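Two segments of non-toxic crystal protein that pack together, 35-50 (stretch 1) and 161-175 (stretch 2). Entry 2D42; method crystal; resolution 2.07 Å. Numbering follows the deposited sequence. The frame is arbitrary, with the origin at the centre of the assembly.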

# COMPACT_ATOMS: atom_id res chain seq x y z
N ILE A 35 -0.75 -2.14 23.94
CA ILE A 35 -1.72 -2.59 22.95
C ILE A 35 -0.99 -2.26 21.66
O ILE A 35 -0.55 -1.13 21.48
CB ILE A 35 -3.01 -1.74 23.02
CG1 ILE A 35 -3.75 -2.02 24.33
CG2 ILE A 35 -3.89 -2.04 21.81
CD1 ILE A 35 -4.87 -1.05 24.61
N ARG A 36 -0.83 -3.23 20.78
CA ARG A 36 -0.11 -2.93 19.56
C ARG A 36 -0.68 -3.55 18.30
O ARG A 36 -1.47 -4.49 18.34
CB ARG A 36 1.37 -3.33 19.70
CG ARG A 36 1.63 -4.82 19.56
CD ARG A 36 3.13 -5.10 19.35
NE ARG A 36 3.94 -4.62 20.47
CZ ARG A 36 4.77 -3.59 20.43
NH1 ARG A 36 4.92 -2.89 19.31
NH2 ARG A 36 5.45 -3.24 21.51
N ILE A 37 -0.24 -3.00 17.18
CA ILE A 37 -0.63 -3.44 15.86
C ILE A 37 0.66 -3.89 15.21
O ILE A 37 1.64 -3.14 15.20
CB ILE A 37 -1.26 -2.27 15.06
CG1 ILE A 37 -2.69 -2.05 15.53
CG2 ILE A 37 -1.17 -2.54 13.55
CD1 ILE A 37 -3.31 -0.74 15.04
N ALA A 38 0.67 -5.11 14.69
CA ALA A 38 1.86 -5.66 14.05
C ALA A 38 1.54 -6.52 12.84
O ALA A 38 0.38 -6.90 12.63
CB ALA A 38 2.64 -6.50 15.08
N GLY A 39 2.57 -6.85 12.07
CA GLY A 39 2.38 -7.70 10.90
C GLY A 39 1.44 -7.10 9.87
O GLY A 39 0.61 -7.80 9.31
N LEU A 40 1.57 -5.80 9.65
CA LEU A 40 0.73 -5.11 8.67
C LEU A 40 0.81 -5.77 7.29
O LEU A 40 1.90 -5.98 6.75
CB LEU A 40 1.19 -3.67 8.55
CG LEU A 40 0.28 -2.51 8.95
CD1 LEU A 40 -0.84 -2.96 9.87
CD2 LEU A 40 1.15 -1.45 9.58
N ASP A 41 -0.34 -6.08 6.70
CA ASP A 41 -0.36 -6.69 5.38
C ASP A 41 -1.53 -6.16 4.55
O ASP A 41 -2.60 -5.86 5.08
CB ASP A 41 -0.45 -8.22 5.49
CG ASP A 41 0.13 -8.93 4.26
OD1 ASP A 41 0.53 -8.24 3.30
OD2 ASP A 41 0.18 -10.17 4.27
N ALA A 42 -1.31 -6.04 3.25
CA ALA A 42 -2.34 -5.55 2.35
C ALA A 42 -2.28 -6.35 1.06
O ALA A 42 -1.33 -6.24 0.30
CB ALA A 42 -2.12 -4.08 2.06
N ARG A 43 -3.30 -7.16 0.83
CA ARG A 43 -3.34 -7.95 -0.38
C ARG A 43 -4.49 -7.53 -1.29
O ARG A 43 -5.43 -6.88 -0.85
CB ARG A 43 -3.43 -9.45 -0.05
CG ARG A 43 -4.52 -9.85 0.92
CD ARG A 43 -4.25 -11.26 1.47
NE ARG A 43 -5.22 -11.66 2.48
CZ ARG A 43 -6.50 -11.94 2.24
NH1 ARG A 43 -6.97 -11.86 1.00
NH2 ARG A 43 -7.30 -12.29 3.23
N ILE A 44 -4.37 -7.90 -2.56
CA ILE A 44 -5.36 -7.58 -3.58
C ILE A 44 -6.01 -8.87 -4.04
O ILE A 44 -5.43 -9.64 -4.80
CB ILE A 44 -4.66 -6.86 -4.75
CG1 ILE A 44 -3.99 -5.59 -4.22
CG2 ILE A 44 -5.65 -6.56 -5.89
CD1 ILE A 44 -3.11 -4.90 -5.21
N PRO A 45 -7.24 -9.13 -3.59
CA PRO A 45 -7.92 -10.36 -4.00
C PRO A 45 -8.11 -10.57 -5.50
O PRO A 45 -8.17 -11.70 -5.96
CB PRO A 45 -9.24 -10.31 -3.22
CG PRO A 45 -9.46 -8.84 -3.00
CD PRO A 45 -8.09 -8.32 -2.69
N ASP A 46 -8.19 -9.49 -6.28
CA ASP A 46 -8.34 -9.62 -7.74
C ASP A 46 -7.17 -8.91 -8.40
O ASP A 46 -7.25 -7.73 -8.74
CB ASP A 46 -9.66 -9.00 -8.21
CG ASP A 46 -9.88 -9.17 -9.72
OD1 ASP A 46 -9.03 -9.81 -10.37
OD2 ASP A 46 -10.89 -8.66 -10.24
N PRO A 47 -6.04 -9.62 -8.58
CA PRO A 47 -4.82 -9.08 -9.19
C PRO A 47 -4.83 -8.98 -10.71
O PRO A 47 -3.83 -8.60 -11.30
CB PRO A 47 -3.75 -10.03 -8.68
CG PRO A 47 -4.46 -11.33 -8.69
CD PRO A 47 -5.80 -10.99 -8.07
N ILE A 48 -5.94 -9.34 -11.33
CA ILE A 48 -6.04 -9.27 -12.78
C ILE A 48 -6.56 -7.90 -13.18
O ILE A 48 -7.73 -7.60 -13.01
CB ILE A 48 -6.99 -10.36 -13.32
CG1 ILE A 48 -6.58 -11.74 -12.78
CG2 ILE A 48 -7.01 -10.35 -14.84
CD1 ILE A 48 -5.10 -12.05 -12.93
N VAL A 49 -5.67 -7.05 -13.70
CA VAL A 49 -6.06 -5.70 -14.11
C VAL A 49 -6.59 -5.72 -15.55
O VAL A 49 -5.92 -6.23 -16.45
CB VAL A 49 -4.87 -4.73 -14.05
CG1 VAL A 49 -5.31 -3.34 -14.50
CG2 VAL A 49 -4.31 -4.68 -12.63
N THR A 50 -7.77 -5.16 -15.77
CA THR A 50 -8.35 -5.14 -17.11
C THR A 50 -8.27 -3.77 -17.78
O THR A 50 -8.65 -3.63 -18.94
CB THR A 50 -9.82 -5.61 -17.10
OG1 THR A 50 -10.59 -4.78 -16.22
CG2 THR A 50 -9.91 -7.05 -16.64
N GLY A 161 0.71 1.01 -17.42
CA GLY A 161 -0.53 0.42 -16.96
C GLY A 161 -1.16 1.28 -15.88
O GLY A 161 -0.50 2.13 -15.28
N ALA A 162 -2.45 1.06 -15.63
CA ALA A 162 -3.16 1.81 -14.61
C ALA A 162 -4.09 0.82 -13.94
O ALA A 162 -4.51 -0.16 -14.56
CB ALA A 162 -3.96 2.96 -15.25
N PHE A 163 -4.44 1.08 -12.68
CA PHE A 163 -5.31 0.15 -11.97
C PHE A 163 -6.03 0.83 -10.81
O PHE A 163 -5.65 1.91 -10.37
CB PHE A 163 -4.48 -1.01 -11.42
CG PHE A 163 -3.38 -0.57 -10.50
CD1 PHE A 163 -3.61 -0.43 -9.14
CD2 PHE A 163 -2.15 -0.18 -11.02
CE1 PHE A 163 -2.63 0.10 -8.30
CE2 PHE A 163 -1.16 0.36 -10.19
CZ PHE A 163 -1.41 0.50 -8.82
N GLU A 164 -7.08 0.17 -10.34
CA GLU A 164 -7.85 0.64 -9.21
C GLU A 164 -8.36 -0.66 -8.61
O GLU A 164 -9.15 -1.38 -9.23
CB GLU A 164 -9.02 1.51 -9.67
CG GLU A 164 -9.46 2.49 -8.61
CD GLU A 164 -10.68 3.29 -9.03
OE1 GLU A 164 -10.68 3.83 -10.16
OE2 GLU A 164 -11.63 3.38 -8.21
N LYS A 165 -7.89 -0.98 -7.41
CA LYS A 165 -8.29 -2.23 -6.77
C LYS A 165 -8.66 -2.12 -5.30
O LYS A 165 -8.20 -1.23 -4.58
CB LYS A 165 -7.16 -3.25 -6.88
CG LYS A 165 -6.84 -3.71 -8.29
CD LYS A 165 -7.95 -4.59 -8.84
CE LYS A 165 -7.58 -5.07 -10.23
NZ LYS A 165 -8.52 -6.14 -10.67
N MET A 166 -9.49 -3.06 -4.87
CA MET A 166 -9.91 -3.14 -3.49
C MET A 166 -8.78 -3.90 -2.79
O MET A 166 -8.11 -4.74 -3.39
CB MET A 166 -11.23 -3.90 -3.40
CG MET A 166 -11.68 -4.28 -1.99
SD MET A 166 -11.09 -5.94 -1.53
CE MET A 166 -12.28 -6.97 -2.43
N THR A 167 -8.54 -3.58 -1.53
CA THR A 167 -7.49 -4.29 -0.80
C THR A 167 -8.06 -4.90 0.46
O THR A 167 -9.04 -4.40 1.01
CB THR A 167 -6.35 -3.35 -0.39
OG1 THR A 167 -6.87 -2.32 0.46
CG2 THR A 167 -5.67 -2.73 -1.61
N VAL A 168 -7.46 -5.99 0.91
CA VAL A 168 -7.86 -6.64 2.14
C VAL A 168 -6.72 -6.27 3.08
O VAL A 168 -5.57 -6.58 2.81
CB VAL A 168 -7.97 -8.17 1.98
CG1 VAL A 168 -8.20 -8.82 3.35
CG2 VAL A 168 -9.15 -8.51 1.05
N LEU A 169 -7.04 -5.57 4.17
CA LEU A 169 -6.00 -5.15 5.09
C LEU A 169 -5.96 -6.08 6.28
O LEU A 169 -7.00 -6.42 6.84
CB LEU A 169 -6.24 -3.70 5.54
CG LEU A 169 -6.41 -2.72 4.37
CD1 LEU A 169 -6.73 -1.33 4.91
CD2 LEU A 169 -5.12 -2.69 3.52
N GLU A 170 -4.76 -6.50 6.66
CA GLU A 170 -4.61 -7.42 7.78
C GLU A 170 -3.49 -7.01 8.73
O GLU A 170 -2.58 -6.31 8.34
CB GLU A 170 -4.32 -8.83 7.25
CG GLU A 170 -5.50 -9.46 6.52
CD GLU A 170 -5.13 -10.74 5.80
OE1 GLU A 170 -6.05 -11.45 5.35
OE2 GLU A 170 -3.93 -11.04 5.69
N CYS A 171 -3.60 -7.46 9.98
CA CYS A 171 -2.58 -7.19 10.98
C CYS A 171 -2.90 -7.99 12.24
O CYS A 171 -4.00 -8.52 12.38
CB CYS A 171 -2.49 -5.69 11.30
SG CYS A 171 -3.93 -4.94 12.15
N VAL A 172 -1.92 -8.09 13.13
CA VAL A 172 -2.10 -8.80 14.38
C VAL A 172 -2.25 -7.75 15.49
O VAL A 172 -1.50 -6.77 15.53
CB VAL A 172 -0.89 -9.69 14.70
CG1 VAL A 172 -1.07 -10.33 16.08
CG2 VAL A 172 -0.75 -10.77 13.63
N VAL A 173 -3.22 -7.96 16.36
CA VAL A 173 -3.46 -7.05 17.47
C VAL A 173 -3.23 -7.83 18.76
O VAL A 173 -3.76 -8.92 18.93
CB VAL A 173 -4.89 -6.50 17.43
CG1 VAL A 173 -5.23 -5.78 18.72
CG2 VAL A 173 -5.02 -5.55 16.24
N SER A 174 -2.43 -7.25 19.66
CA SER A 174 -2.12 -7.91 20.92
C SER A 174 -1.65 -6.88 21.96
O SER A 174 -1.61 -5.69 21.68
CB SER A 174 -1.02 -8.95 20.71
OG SER A 174 0.14 -8.35 20.16
N GLY A 175 -1.30 -7.36 23.15
CA GLY A 175 -0.84 -6.45 24.19
C GLY A 175 -1.84 -6.35 25.33
O GLY A 175 -2.89 -6.99 25.31
O HOH W 1 -8.87 -6.83 -5.44
O HOH W 2 -9.10 -4.30 -13.49

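Strands 36-38 and 40-43 of stretch 1 run antiparallel to the long strand of stretch 2. Ile 35 begins the contact beside Gly 175, with their CA atoms 4.1 Å apart. A CB on Gly 175 would clash with Ile 35 CA.

Arg 36 pairs with Ser 174 through two backbone hydrogen bonds. Arg 36 N to Ser 174 O is 2.7 Å, and Ser 174 N to Arg 36 O is 3.2 Å. Ile 37 lies opposite Val 173 in a non-hydrogen-bonded pair, and its CG2 packs 3.9 Å from Cys 171 SG. Ala 38 pairs with Val 172, and the bond from Val 172 N to Ala 38 O is short and nearly straight, at 2.6 Å.

At Gly 39 the chain turns a corner, with a positive phi that favours glycine. A beta bulge shifts the register by one residue before pairing resumes at Asp 41. Within this bulge, Leu 40 CD1 reaches Cys 171 CB at 3.5 Å.

Asp 41 and Glu 170 exchange two backbone hydrogen bonds. Their carboxylates are like charges lying close, with Asp 41 OD2 and Glu 170 OE2 4.4 Å apart. Ala 42 CB packs 3.6 Å from Leu 169 CD2, on the sheet face that Ile 37 also uses.

Arg 43 and Val 168 form the last bridge. Glu 170 also forms a salt bridge with Arg 43, whose NH2 is 2.6 Å from Glu 170 OE1. Val 168 CG1 covers one face of the guanidinium. Beyond the last bridge, Pro 45 CG touches Met 166 CE at 3.4 Å. Water 1 links Asp 46 N to Met 166 O.

Lys 165 then bonds to the loop and to the short strand after it. Its NZ donates to Asp 46 O at 2.8 Å and to Ile 48 O at 2.9 Å. Val 49 closes the contact, its CG2 3.9 Å from Phe 163 CB.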